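Local coordinates for tylactone synthase starter module and modules 1 & 2 (PDB 2Z5L), which probably reduces the beta-keto group of an enzyme-bound polyketide intermediate during tylosin biosynthesis, setting the chirality of the resulting alcohol, at residues R49-P55 against T107-L113; V82-A86 against S118-T124; A86-A92 against A127-A131; A163-G167 against G182-L186; L346-V350 against G400-Y404. One frame throughout, in Å; residues are numbered along the deposited sequence.

Interaction 1: R49-P55 against T107-L113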
# COMPACT_ATOMS: atom_id res chain seq x y z
N ARG A 49 28.77 -11.88 -4.82
CA ARG A 49 28.34 -12.17 -6.18
C ARG A 49 26.88 -11.78 -6.40
O ARG A 49 25.97 -12.36 -5.81
CB ARG A 49 28.53 -13.66 -6.49
CG ARG A 49 27.99 -14.59 -5.43
CD ARG A 49 28.51 -15.99 -5.70
NE ARG A 49 28.02 -16.51 -6.97
CZ ARG A 49 28.59 -17.49 -7.66
NH1 ARG A 49 29.70 -18.05 -7.21
NH2 ARG A 49 28.05 -17.90 -8.79
N CYS A 50 26.68 -10.77 -7.24
CA CYS A 50 25.34 -10.29 -7.54
C CYS A 50 24.80 -10.89 -8.81
O CYS A 50 25.54 -11.26 -9.73
CB CYS A 50 25.34 -8.77 -7.71
SG CYS A 50 25.97 -7.84 -6.33
N LEU A 51 23.47 -10.96 -8.86
CA LEU A 51 22.76 -11.47 -10.02
C LEU A 51 21.76 -10.39 -10.41
O LEU A 51 20.80 -10.15 -9.69
CB LEU A 51 22.02 -12.75 -9.67
CG LEU A 51 21.30 -13.48 -10.82
CD1 LEU A 51 22.31 -14.14 -11.75
CD2 LEU A 51 20.38 -14.56 -10.23
N LEU A 52 22.01 -9.71 -11.53
CA LEU A 52 21.08 -8.68 -11.99
C LEU A 52 20.00 -9.34 -12.83
O LEU A 52 20.30 -9.88 -13.89
CB LEU A 52 21.79 -7.65 -12.85
CG LEU A 52 23.04 -6.99 -12.26
CD1 LEU A 52 23.57 -6.00 -13.27
CD2 LEU A 52 22.71 -6.31 -10.94
N VAL A 53 18.76 -9.28 -12.34
CA VAL A 53 17.60 -9.85 -13.04
C VAL A 53 16.87 -8.70 -13.71
O VAL A 53 16.50 -7.73 -13.06
CB VAL A 53 16.62 -10.53 -12.06
CG1 VAL A 53 15.50 -11.20 -12.84
CG2 VAL A 53 17.37 -11.55 -11.20
N ALA A 54 16.65 -8.81 -15.01
CA ALA A 54 15.96 -7.75 -15.74
C ALA A 54 15.11 -8.26 -16.89
O ALA A 54 15.37 -9.34 -17.43
CB ALA A 54 16.99 -6.76 -16.26
N PRO A 55 14.08 -7.49 -17.30
CA PRO A 55 13.19 -7.86 -18.40
C PRO A 55 13.98 -7.93 -19.70
O PRO A 55 15.03 -7.30 -19.82
CB PRO A 55 12.17 -6.73 -18.43
CG PRO A 55 12.17 -6.23 -17.04
CD PRO A 55 13.62 -6.24 -16.66
N THR A 107 24.06 -15.22 -2.56
CA THR A 107 23.77 -14.67 -3.87
C THR A 107 22.86 -13.47 -3.66
O THR A 107 21.72 -13.61 -3.22
CB THR A 107 23.02 -15.66 -4.77
OG1 THR A 107 23.67 -16.94 -4.74
CG2 THR A 107 22.98 -15.14 -6.20
N THR A 108 23.37 -12.28 -3.96
CA THR A 108 22.56 -11.09 -3.80
C THR A 108 21.82 -10.83 -5.11
O THR A 108 22.42 -10.42 -6.10
CB THR A 108 23.42 -9.86 -3.47
OG1 THR A 108 24.05 -10.04 -2.20
CG2 THR A 108 22.54 -8.61 -3.44
N VAL A 109 20.51 -11.07 -5.10
CA VAL A 109 19.68 -10.87 -6.29
C VAL A 109 19.19 -9.43 -6.40
O VAL A 109 18.46 -8.94 -5.53
CB VAL A 109 18.43 -11.79 -6.28
CG1 VAL A 109 17.73 -11.72 -7.63
CG2 VAL A 109 18.84 -13.22 -5.96
N VAL A 110 19.60 -8.75 -7.47
CA VAL A 110 19.21 -7.37 -7.74
C VAL A 110 18.20 -7.39 -8.88
O VAL A 110 18.57 -7.61 -10.03
CB VAL A 110 20.43 -6.51 -8.15
CG1 VAL A 110 20.02 -5.05 -8.28
CG2 VAL A 110 21.53 -6.67 -7.11
N SER A 111 16.93 -7.17 -8.55
CA SER A 111 15.86 -7.19 -9.54
C SER A 111 15.53 -5.84 -10.17
O SER A 111 15.30 -4.85 -9.47
CB SER A 111 14.58 -7.75 -8.90
OG SER A 111 13.47 -7.63 -9.77
N LEU A 112 15.52 -5.82 -11.49
CA LEU A 112 15.19 -4.62 -12.23
C LEU A 112 13.77 -4.76 -12.80
O LEU A 112 13.31 -3.90 -13.55
CB LEU A 112 16.19 -4.40 -13.37
CG LEU A 112 17.63 -4.12 -12.89
CD1 LEU A 112 18.57 -3.97 -14.09
CD2 LEU A 112 17.64 -2.85 -12.04
N LEU A 113 13.07 -5.82 -12.43
CA LEU A 113 11.72 -6.03 -12.94
C LEU A 113 10.80 -4.88 -12.59
O LEU A 113 9.88 -4.56 -13.34
CB LEU A 113 11.14 -7.33 -12.40
CG LEU A 113 11.90 -8.62 -12.72
CD1 LEU A 113 11.23 -9.76 -12.01
CD2 LEU A 113 11.93 -8.86 -14.25

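Interaction 2: V82-A86 against S118-T124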
# COMPACT_ATOMS: atom_id res chain seq x y z
N VAL A 82 14.46 -12.24 -17.23
CA VAL A 82 13.16 -12.80 -16.89
C VAL A 82 12.07 -11.91 -17.45
O VAL A 82 11.90 -10.78 -17.02
CB VAL A 82 12.93 -12.92 -15.37
CG1 VAL A 82 11.49 -13.33 -15.10
CG2 VAL A 82 13.87 -13.96 -14.79
N PRO A 83 11.31 -12.43 -18.40
CA PRO A 83 10.24 -11.66 -19.02
C PRO A 83 9.07 -11.36 -18.07
O PRO A 83 8.73 -12.15 -17.18
CB PRO A 83 9.83 -12.53 -20.20
CG PRO A 83 10.04 -13.93 -19.66
CD PRO A 83 11.35 -13.81 -18.92
N ILE A 84 8.48 -10.18 -18.26
CA ILE A 84 7.33 -9.76 -17.48
C ILE A 84 6.25 -10.77 -17.86
O ILE A 84 6.23 -11.26 -18.99
CB ILE A 84 6.94 -8.33 -17.88
CG1 ILE A 84 8.15 -7.42 -17.63
CG2 ILE A 84 5.75 -7.84 -17.09
CD1 ILE A 84 8.03 -6.05 -18.25
N GLY A 85 5.37 -11.12 -16.93
CA GLY A 85 4.36 -12.11 -17.25
C GLY A 85 4.81 -13.50 -16.82
O GLY A 85 3.98 -14.38 -16.61
N ALA A 86 6.12 -13.71 -16.67
CA ALA A 86 6.63 -15.02 -16.25
C ALA A 86 6.09 -15.42 -14.87
O ALA A 86 6.04 -14.60 -13.96
CB ALA A 86 8.17 -15.02 -16.23
N SER A 118 4.09 -1.42 -14.74
CA SER A 118 2.94 -2.24 -15.04
C SER A 118 2.67 -3.17 -13.87
O SER A 118 3.59 -3.53 -13.13
CB SER A 118 3.19 -3.08 -16.29
OG SER A 118 4.01 -4.19 -15.99
N THR A 119 1.42 -3.55 -13.72
CA THR A 119 1.04 -4.45 -12.65
C THR A 119 1.64 -5.82 -12.92
O THR A 119 1.95 -6.57 -12.00
CB THR A 119 -0.48 -4.58 -12.53
OG1 THR A 119 -1.05 -3.28 -12.32
CG2 THR A 119 -0.83 -5.47 -11.37
N ASP A 120 1.81 -6.13 -14.20
CA ASP A 120 2.40 -7.41 -14.59
C ASP A 120 3.78 -7.50 -13.97
O ASP A 120 4.23 -8.58 -13.58
CB ASP A 120 2.51 -7.50 -16.11
CG ASP A 120 1.36 -8.26 -16.72
OD1 ASP A 120 0.23 -8.13 -16.20
OD2 ASP A 120 1.60 -8.98 -17.72
N ALA A 121 4.46 -6.36 -13.90
CA ALA A 121 5.79 -6.29 -13.33
C ALA A 121 5.72 -6.68 -11.86
O ALA A 121 6.59 -7.39 -11.37
CB ALA A 121 6.36 -4.88 -13.49
N VAL A 122 4.71 -6.16 -11.17
CA VAL A 122 4.51 -6.46 -9.76
C VAL A 122 4.23 -7.95 -9.59
O VAL A 122 4.76 -8.61 -8.70
CB VAL A 122 3.33 -5.68 -9.19
CG1 VAL A 122 3.24 -5.91 -7.67
CG2 VAL A 122 3.51 -4.21 -9.49
N ARG A 123 3.40 -8.48 -10.48
CA ARG A 123 3.07 -9.89 -10.44
C ARG A 123 4.34 -10.72 -10.64
O ARG A 123 4.60 -11.65 -9.87
CB ARG A 123 2.04 -10.24 -11.51
CG ARG A 123 0.70 -9.52 -11.33
CD ARG A 123 -0.32 -10.06 -12.32
NE ARG A 123 -1.58 -9.33 -12.26
CZ ARG A 123 -1.83 -8.21 -12.94
NH1 ARG A 123 -0.91 -7.69 -13.74
NH2 ARG A 123 -3.01 -7.61 -12.82
N THR A 124 5.13 -10.37 -11.65
CA THR A 124 6.36 -11.08 -11.94
C THR A 124 7.41 -10.90 -10.85
O THR A 124 8.25 -11.77 -10.66
CB THR A 124 6.99 -10.64 -13.28
OG1 THR A 124 5.98 -10.57 -14.30
CG2 THR A 124 8.05 -11.65 -13.71

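Interaction 3: A86-A92 against A127-A131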
# COMPACT_ATOMS: atom_id res chain seq x y z
N ALA A 86 6.12 -13.71 -16.67
CA ALA A 86 6.63 -15.02 -16.25
C ALA A 86 6.09 -15.42 -14.87
O ALA A 86 6.04 -14.60 -13.96
CB ALA A 86 8.17 -15.02 -16.23
N ARG A 87 5.67 -16.69 -14.75
CA ARG A 87 5.13 -17.23 -13.49
C ARG A 87 6.23 -17.85 -12.63
O ARG A 87 7.30 -18.17 -13.14
CB ARG A 87 4.02 -18.25 -13.79
CG ARG A 87 2.64 -17.61 -13.90
CD ARG A 87 1.80 -18.17 -15.05
NE ARG A 87 0.49 -17.53 -15.07
CZ ARG A 87 -0.49 -17.79 -14.20
NH1 ARG A 87 -0.31 -18.70 -13.25
NH2 ARG A 87 -1.64 -17.13 -14.28
N ARG A 88 5.97 -18.03 -11.33
CA ARG A 88 6.97 -18.56 -10.40
C ARG A 88 7.70 -19.80 -10.89
O ARG A 88 8.93 -19.87 -10.83
CB ARG A 88 6.36 -18.83 -9.01
CG ARG A 88 5.12 -19.73 -8.98
CD ARG A 88 4.48 -19.78 -7.58
NE ARG A 88 5.35 -20.36 -6.54
CZ ARG A 88 5.01 -20.43 -5.25
NH1 ARG A 88 3.84 -19.98 -4.83
NH2 ARG A 88 5.84 -20.95 -4.36
N ALA A 89 6.95 -20.78 -11.37
CA ALA A 89 7.54 -22.01 -11.86
C ALA A 89 8.53 -21.69 -12.97
O ALA A 89 9.59 -22.30 -13.03
CB ALA A 89 6.44 -22.95 -12.38
N GLU A 90 8.19 -20.75 -13.85
CA GLU A 90 9.10 -20.40 -14.94
C GLU A 90 10.31 -19.66 -14.39
O GLU A 90 11.44 -19.97 -14.74
CB GLU A 90 8.39 -19.50 -15.95
CG GLU A 90 7.09 -20.06 -16.50
CD GLU A 90 6.21 -19.00 -17.11
OE1 GLU A 90 6.67 -18.32 -18.07
OE2 GLU A 90 5.06 -18.83 -16.64
N VAL A 91 10.07 -18.70 -13.51
CA VAL A 91 11.16 -17.93 -12.94
C VAL A 91 12.10 -18.83 -12.14
O VAL A 91 13.32 -18.65 -12.19
CB VAL A 91 10.62 -16.78 -12.06
CG1 VAL A 91 11.76 -15.89 -11.61
CG2 VAL A 91 9.60 -15.98 -12.85
N ALA A 92 11.54 -19.80 -11.41
CA ALA A 92 12.40 -20.71 -10.65
C ALA A 92 13.37 -21.39 -11.63
O ALA A 92 14.57 -21.47 -11.35
CB ALA A 92 11.54 -21.77 -9.93
N ALA A 127 6.51 -13.17 -8.15
CA ALA A 127 6.90 -14.49 -8.66
C ALA A 127 8.41 -14.74 -8.45
O ALA A 127 8.81 -15.85 -8.14
CB ALA A 127 6.55 -14.60 -10.14
N LEU A 128 9.22 -13.70 -8.65
CA LEU A 128 10.67 -13.81 -8.48
C LEU A 128 11.02 -14.16 -7.04
O LEU A 128 11.87 -15.02 -6.79
CB LEU A 128 11.37 -12.50 -8.86
CG LEU A 128 12.84 -12.31 -8.43
CD1 LEU A 128 13.74 -13.30 -9.14
CD2 LEU A 128 13.27 -10.89 -8.73
N LEU A 129 10.40 -13.47 -6.10
CA LEU A 129 10.65 -13.72 -4.68
C LEU A 129 10.24 -15.14 -4.33
O LEU A 129 11.00 -15.88 -3.69
CB LEU A 129 9.88 -12.72 -3.80
CG LEU A 129 10.09 -12.86 -2.29
CD1 LEU A 129 11.58 -12.93 -1.99
CD2 LEU A 129 9.45 -11.68 -1.58
N GLN A 130 9.04 -15.52 -4.76
CA GLN A 130 8.51 -16.86 -4.51
C GLN A 130 9.42 -17.94 -5.04
O GLN A 130 9.57 -19.01 -4.42
CB GLN A 130 7.13 -17.03 -5.16
CG GLN A 130 6.05 -16.11 -4.62
CD GLN A 130 4.76 -16.25 -5.41
OE1 GLN A 130 4.76 -16.21 -6.64
NE2 GLN A 130 3.65 -16.41 -4.70
N ALA A 131 10.02 -17.67 -6.19
CA ALA A 131 10.91 -18.63 -6.82
C ALA A 131 12.22 -18.79 -6.05
O ALA A 131 12.73 -19.90 -5.92
CB ALA A 131 11.20 -18.20 -8.26

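Interaction 4: A163-G167 against G182-L186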
# COMPACT_ATOMS: atom_id res chain seq x y z
N ALA A 163 4.65 1.90 -6.52
CA ALA A 163 4.09 2.00 -5.17
C ALA A 163 3.61 0.64 -4.66
O ALA A 163 3.74 0.33 -3.48
CB ALA A 163 2.92 3.00 -5.16
N GLN A 164 3.06 -0.17 -5.57
CA GLN A 164 2.57 -1.50 -5.22
C GLN A 164 3.68 -2.41 -4.69
O GLN A 164 3.50 -3.10 -3.68
CB GLN A 164 1.93 -2.16 -6.43
CG GLN A 164 0.53 -1.67 -6.77
CD GLN A 164 -0.16 -2.60 -7.76
OE1 GLN A 164 -0.17 -3.81 -7.56
NE2 GLN A 164 -0.74 -2.04 -8.83
N LEU A 165 4.81 -2.39 -5.39
CA LEU A 165 5.98 -3.21 -5.04
C LEU A 165 6.53 -2.85 -3.66
O LEU A 165 6.96 -3.72 -2.90
CB LEU A 165 7.08 -3.03 -6.10
CG LEU A 165 7.57 -4.24 -6.90
CD1 LEU A 165 8.88 -3.88 -7.58
CD2 LEU A 165 7.78 -5.44 -5.98
N TRP A 166 6.56 -1.56 -3.34
CA TRP A 166 7.06 -1.17 -2.03
C TRP A 166 6.12 -1.74 -0.99
O TRP A 166 6.57 -2.22 0.05
CB TRP A 166 7.16 0.35 -1.92
CG TRP A 166 8.42 0.88 -2.53
CD1 TRP A 166 8.79 0.84 -3.85
CD2 TRP A 166 9.50 1.50 -1.83
NE1 TRP A 166 10.03 1.41 -4.02
CE2 TRP A 166 10.49 1.82 -2.79
CE3 TRP A 166 9.73 1.82 -0.49
CZ2 TRP A 166 11.69 2.44 -2.45
CZ3 TRP A 166 10.93 2.44 -0.15
CH2 TRP A 166 11.89 2.74 -1.13
N GLY A 167 4.82 -1.70 -1.29
CA GLY A 167 3.85 -2.24 -0.36
C GLY A 167 4.11 -3.71 -0.10
O GLY A 167 4.19 -4.15 1.04
N GLY A 182 15.91 -5.61 0.39
CA GLY A 182 15.31 -4.30 0.52
C GLY A 182 14.81 -3.70 -0.78
O GLY A 182 14.88 -4.32 -1.85
N LEU A 183 14.31 -2.47 -0.68
CA LEU A 183 13.78 -1.70 -1.81
C LEU A 183 14.61 -0.43 -1.99
O LEU A 183 14.93 0.25 -1.02
CB LEU A 183 12.32 -1.30 -1.53
CG LEU A 183 11.25 -2.40 -1.53
CD1 LEU A 183 10.21 -2.14 -0.45
CD2 LEU A 183 10.62 -2.46 -2.91
N ILE A 184 14.97 -0.11 -3.23
CA ILE A 184 15.75 1.08 -3.52
C ILE A 184 15.12 1.82 -4.70
O ILE A 184 14.96 1.26 -5.78
CB ILE A 184 17.19 0.70 -3.91
CG1 ILE A 184 17.85 -0.08 -2.78
CG2 ILE A 184 17.98 1.96 -4.23
CD1 ILE A 184 19.22 -0.70 -3.16
N ASP A 185 14.77 3.09 -4.49
CA ASP A 185 14.14 3.88 -5.55
C ASP A 185 15.15 4.74 -6.32
O ASP A 185 15.77 5.63 -5.75
CB ASP A 185 13.04 4.77 -4.95
CG ASP A 185 12.04 5.24 -5.98
OD1 ASP A 185 11.40 4.38 -6.63
OD2 ASP A 185 11.90 6.46 -6.14
N LEU A 186 15.30 4.46 -7.61
CA LEU A 186 16.24 5.20 -8.43
C LEU A 186 15.68 6.50 -8.98
O LEU A 186 14.47 6.65 -9.14
CB LEU A 186 16.74 4.32 -9.58
CG LEU A 186 17.47 3.05 -9.14
CD1 LEU A 186 18.08 2.37 -10.34
CD2 LEU A 186 18.56 3.40 -8.12

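Interaction 5: L346-V350 against G400-Y404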
# COMPACT_ATOMS: atom_id res chain seq x y z
N LEU A 346 -11.34 -9.31 2.35
CA LEU A 346 -10.39 -9.80 3.35
C LEU A 346 -9.33 -10.65 2.67
O LEU A 346 -9.64 -11.55 1.87
CB LEU A 346 -11.12 -10.62 4.43
CG LEU A 346 -10.71 -10.38 5.89
CD1 LEU A 346 -11.59 -11.21 6.81
CD2 LEU A 346 -9.24 -10.74 6.10
N ASP A 347 -8.08 -10.33 2.98
CA ASP A 347 -6.93 -11.05 2.43
C ASP A 347 -6.01 -11.60 3.50
O ASP A 347 -5.58 -10.88 4.40
CB ASP A 347 -6.07 -10.17 1.52
CG ASP A 347 -4.80 -10.88 1.07
OD1 ASP A 347 -4.92 -12.03 0.59
OD2 ASP A 347 -3.68 -10.30 1.19
N ASP A 348 -5.69 -12.88 3.39
CA ASP A 348 -4.77 -13.51 4.32
C ASP A 348 -4.15 -14.76 3.69
O ASP A 348 -4.61 -15.88 3.88
CB ASP A 348 -5.43 -13.79 5.69
CG ASP A 348 -6.64 -14.72 5.61
OD1 ASP A 348 -7.56 -14.46 4.78
OD2 ASP A 348 -6.69 -15.69 6.41
N ALA A 349 -3.09 -14.52 2.92
CA ALA A 349 -2.35 -15.57 2.25
C ALA A 349 -0.86 -15.21 2.22
O ALA A 349 -0.48 -14.16 1.69
CB ALA A 349 -2.87 -15.75 0.82
N VAL A 350 -0.03 -16.07 2.81
CA VAL A 350 1.41 -15.84 2.83
C VAL A 350 1.96 -15.93 1.42
O VAL A 350 1.34 -16.51 0.53
CB VAL A 350 2.14 -16.90 3.70
CG1 VAL A 350 1.79 -16.69 5.16
CG2 VAL A 350 1.74 -18.29 3.25
N GLY A 400 1.56 -12.17 5.75
CA GLY A 400 0.36 -12.84 5.29
C GLY A 400 -0.57 -11.97 4.47
O GLY A 400 -1.58 -12.47 3.98
N GLN A 401 -0.27 -10.68 4.30
CA GLN A 401 -1.14 -9.81 3.52
C GLN A 401 -0.39 -9.03 2.42
O GLN A 401 -0.54 -7.80 2.29
CB GLN A 401 -1.88 -8.86 4.46
CG GLN A 401 -2.75 -9.56 5.47
CD GLN A 401 -3.48 -8.58 6.33
OE1 GLN A 401 -2.87 -7.81 7.09
NE2 GLN A 401 -4.81 -8.59 6.23
N GLY A 402 0.43 -9.74 1.66
CA GLY A 402 1.20 -9.11 0.60
C GLY A 402 0.33 -8.53 -0.51
O GLY A 402 0.60 -7.45 -1.02
N ALA A 403 -0.72 -9.25 -0.88
CA ALA A 403 -1.58 -8.78 -1.96
C ALA A 403 -2.39 -7.61 -1.46
O ALA A 403 -2.69 -6.67 -2.21
CB ALA A 403 -2.50 -9.92 -2.44
N TYR A 404 -2.75 -7.66 -0.19
CA TYR A 404 -3.53 -6.58 0.40
C TYR A 404 -2.69 -5.30 0.55
O TYR A 404 -3.19 -4.17 0.40
CB TYR A 404 -4.08 -7.01 1.76
CG TYR A 404 -5.21 -6.15 2.27
CD1 TYR A 404 -6.39 -6.02 1.54
CD2 TYR A 404 -5.13 -5.53 3.52
CE1 TYR A 404 -7.47 -5.30 2.04
CE2 TYR A 404 -6.20 -4.82 4.03
CZ TYR A 404 -7.37 -4.71 3.28
OH TYR A 404 -8.45 -4.04 3.79
O HOH W 1 -1.66 -12.29 0.01
O HOH W 2 1.49 -12.42 1.82

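Interaction 1: R49-P55 against T107-L113
Leu-51 and Val-53 pair with Val-109 and Ser-111 as neighbouring parallel strands of the Rossmann-like fold. Four of the five bonds in the ladder are short and fairly straight, such as Val-53 N to Val-110 O at 2.9 Å. The packing is tight toward the C-terminal ends. On one face Val-53 CG2 meets Val-109 CG1 at 3.6 Å. CG2 of Val-53 stands beside its own backbone N, while CG1 of Val-109 lies anti to its N (chi1 -170°). On the other face Leu-52 and Val-110 run side by side, with Leu-52 CD2 3.6 Å from Val-110 CB. Helix 88-99 covers the Leu-51 and Val-109 face, and helix 60-71 covers Leu-52. The N-terminal ends are looser. There the bond from Thr-108 N to Arg-49 O lengthens to 3.2 Å. Arg-49 is partly exposed, and its guanidinium makes a long, weak ion pair with Glu-105 and a weak hydrogen bond with Ser-101. Thr-108 is partly exposed too. At Ser-111, OG accepts from Leu-113 N at 3.2 Å, an ST turn. Leu-113 crosses the proline ring, with CD2 of Leu-113 3.8 Å from CG of Pro-55.

Interaction 2: V82-A86 against S118-T124
Gly-85 meets Thr-124 where a type II beta turn, Pro-83 to Ala-86, rests on the first turns of helix 119-135. The turn links strand 80-81 to helix 88-99 in the Rossmann-like fold. Hydrogen bonding across the contact runs through one hydroxyl. Thr-124 OG1 accepts from Gly-85 N at 2.8 Å, with an angle of 154° at the hydrogen. It also donates to Asp-120 O, one helical turn back, at 2.7 Å. That carbonyl takes Thr-124 N as well, and the two donors reach it from opposite faces of its plane. One bond accepted and one donated hold the hydroxyl in this rotation.

Van der Waals contacts flank this bond. Ile-84 crosses Asp-120 at about a right angle, and CG2 of Ile-84 lies 3.4 Å from CB of Asp-120. With OG1 beside the backbone N (chi1 -46°), CG2 of Thr-124 falls anti to that N. This places the methyl 3.6 Å from both Pro-83 O and Ala-86 O, the two ends of the turn. Val-82 CG1 touches the same methyl more loosely.

Ionic and capping bonds are made at the start of the helix. Arg-123 joins Asp-120 through a salt bridge, and its NH2 makes another with an outside partner, Glu-360 of helix 356-376. Ser-118 holds the N-cap: its OG accepts from Ala-121 N at 3.0 Å.

Interaction 3: A86-A92 against A127-A131
A close helix-helix crossing brings Arg-88, Val-91 and Ala-92 of helix 88-99 against Ala-127 and Ala-131 of helix 119-135. The axes of the segments 88-92 and 127-131 pass 8.1 Å apart at a crossing angle of -60°. Small residues make this approach possible. Ala-131 CB sits 3.5 Å from Ala-92 N and 4.0 Å from Ala-92 CB. Ala-127 CB touches the start of the other helix, 3.7 Å from Arg-88 N. Val-91 points toward the other helix. Its CG1, anti to the backbone N (chi1 -173°), reaches Leu-128 CA at 3.9 Å, and the two side chains cross at about a right angle.

Arg-88 lies across Gln-130. Its chain bends at chi3 and lays the guanidinium over the glutamine. Gln-130 CB sits 3.9 Å above the guanidinium plane, over its centre, and the amide plane is turned 32° from it. The polar ends bond elsewhere. Arg-88 NH1 bonds to Asp-352 O and its NH2 forms a salt bridge with Asp-134. Gln-130 NE2 bonds to Ile-351 O and Leu-354 O. Both side chains thus tie the helix pair to the loop before helix 356-376. At the N-cap, Arg-87 N donates to Glu-90 OE2, from above the carboxylate plane. Two helices packed together on one face of a parallel sheet, as here, are characteristic of a Rossmann-like alpha/beta fold.

Interaction 4: A163-G167 against G182-L186
Trp-166 on helix 160-175 lies against Leu-183 of strand 180-186, which runs roughly antiparallel to it. The main interaction is CH-pi. Leu-183 CB stands over the six-membered ring, 3.8 Å from its centroid and 9° off the ring normal. The two side chains run alongside each other in opposite senses, the indole reaching out over the strand and the leucine reaching back to the helix.

Van der Waals packing continues from there. Leu-183 CG is anti to its own carbonyl carbon (chi1 -69°), and its two methyls end at the helix backbone. CD1 touches Trp-166 CA at 3.7 Å. CD2 meets Leu-165 O at 3.9 Å. Farther along the strand, Asp-185 CB approaches Trp-166 CZ2 obliquely at 3.7 Å, with the carboxylate plane turned 78° from the ring. Asp-185 N lies at the edge of the ring, in its plane.

Polar bonds are made with residues outside the pair. Thr-146 OG1 on strand 140-147 bonds both Trp-166 NE1 and Asp-185 OD1, so one hydroxyl fixes the indole edge and the carboxylate together. Asp-185 OD1 also takes Ala-149 N, and OD2 forms a salt bridge with Arg-236. These buried polar atoms are thereby satisfied. The arrangement is typical of a beta-alpha-beta unit of a Rossmann-like fold, here strand 140-147, helix 160-175 and strand 180-186.

Interaction 5: L346-V350 against G400-Y404
Gly-400 meets Ala-349 and Val-350 at the start of the contact. Its carbonyl O takes Ala-349 N at 2.8 Å in a bent, weak bond, and its CA lies 4.0 Å from Val-350 CA. Gln-401 follows at the N-cap position of helix 402-419. Its extended chain sends NE2 to Asp-347 O at 3.0 Å, with 161° at the hydrogen and the oxygen in the amide plane. Asn-398 takes the OE1 end, and Glu-444 is a second partner of NE2. Gly-402 N is linked to the loop by a water, 2.9 Å from the nitrogen and 2.6 Å from Ala-349 O. Ala-403 packs its CB 3.8 Å from Asp-347 OD2. Tyr-404 N gives that oxygen a weak bond at 3.1 Å. Asp-347 reaches it because CG is anti to its backbone N (chi1 174°), which turns the carboxylate toward the first turn of the helix. The Leu-Asp-Asp sequence 346-348 matches the LDD motif of B-type ketoreductases. The loop lies between strand 338-341 and helix 356-376. Val-362 of that helix touches both Asp-347 and Tyr-404, while helix 442-450 meets Leu-346 and Asp-348.

From the N terminus, interactions 1, 2 and 3 come first, and their segments alternate along the chain, so all three loops cross. Interaction 1 joins strands 49-54 and 107-111. Interactions 2 and 3 share Ala-86 and both use helix 119-135, tying the turn and helix 88-99 to it. Leu-113 and Leu-128 connect interactions 1 and 3. Interaction 4 then closes a short loop by setting helix 160-175 on strand 180-186. Its Gln-164 touches Thr-119 and Val-122 of helix 119-135. Interaction 5 closes a separate loop in the KR domain, about 25 Å from interaction 1 between centres, and no atoms of interactions 1 to 4 touch it.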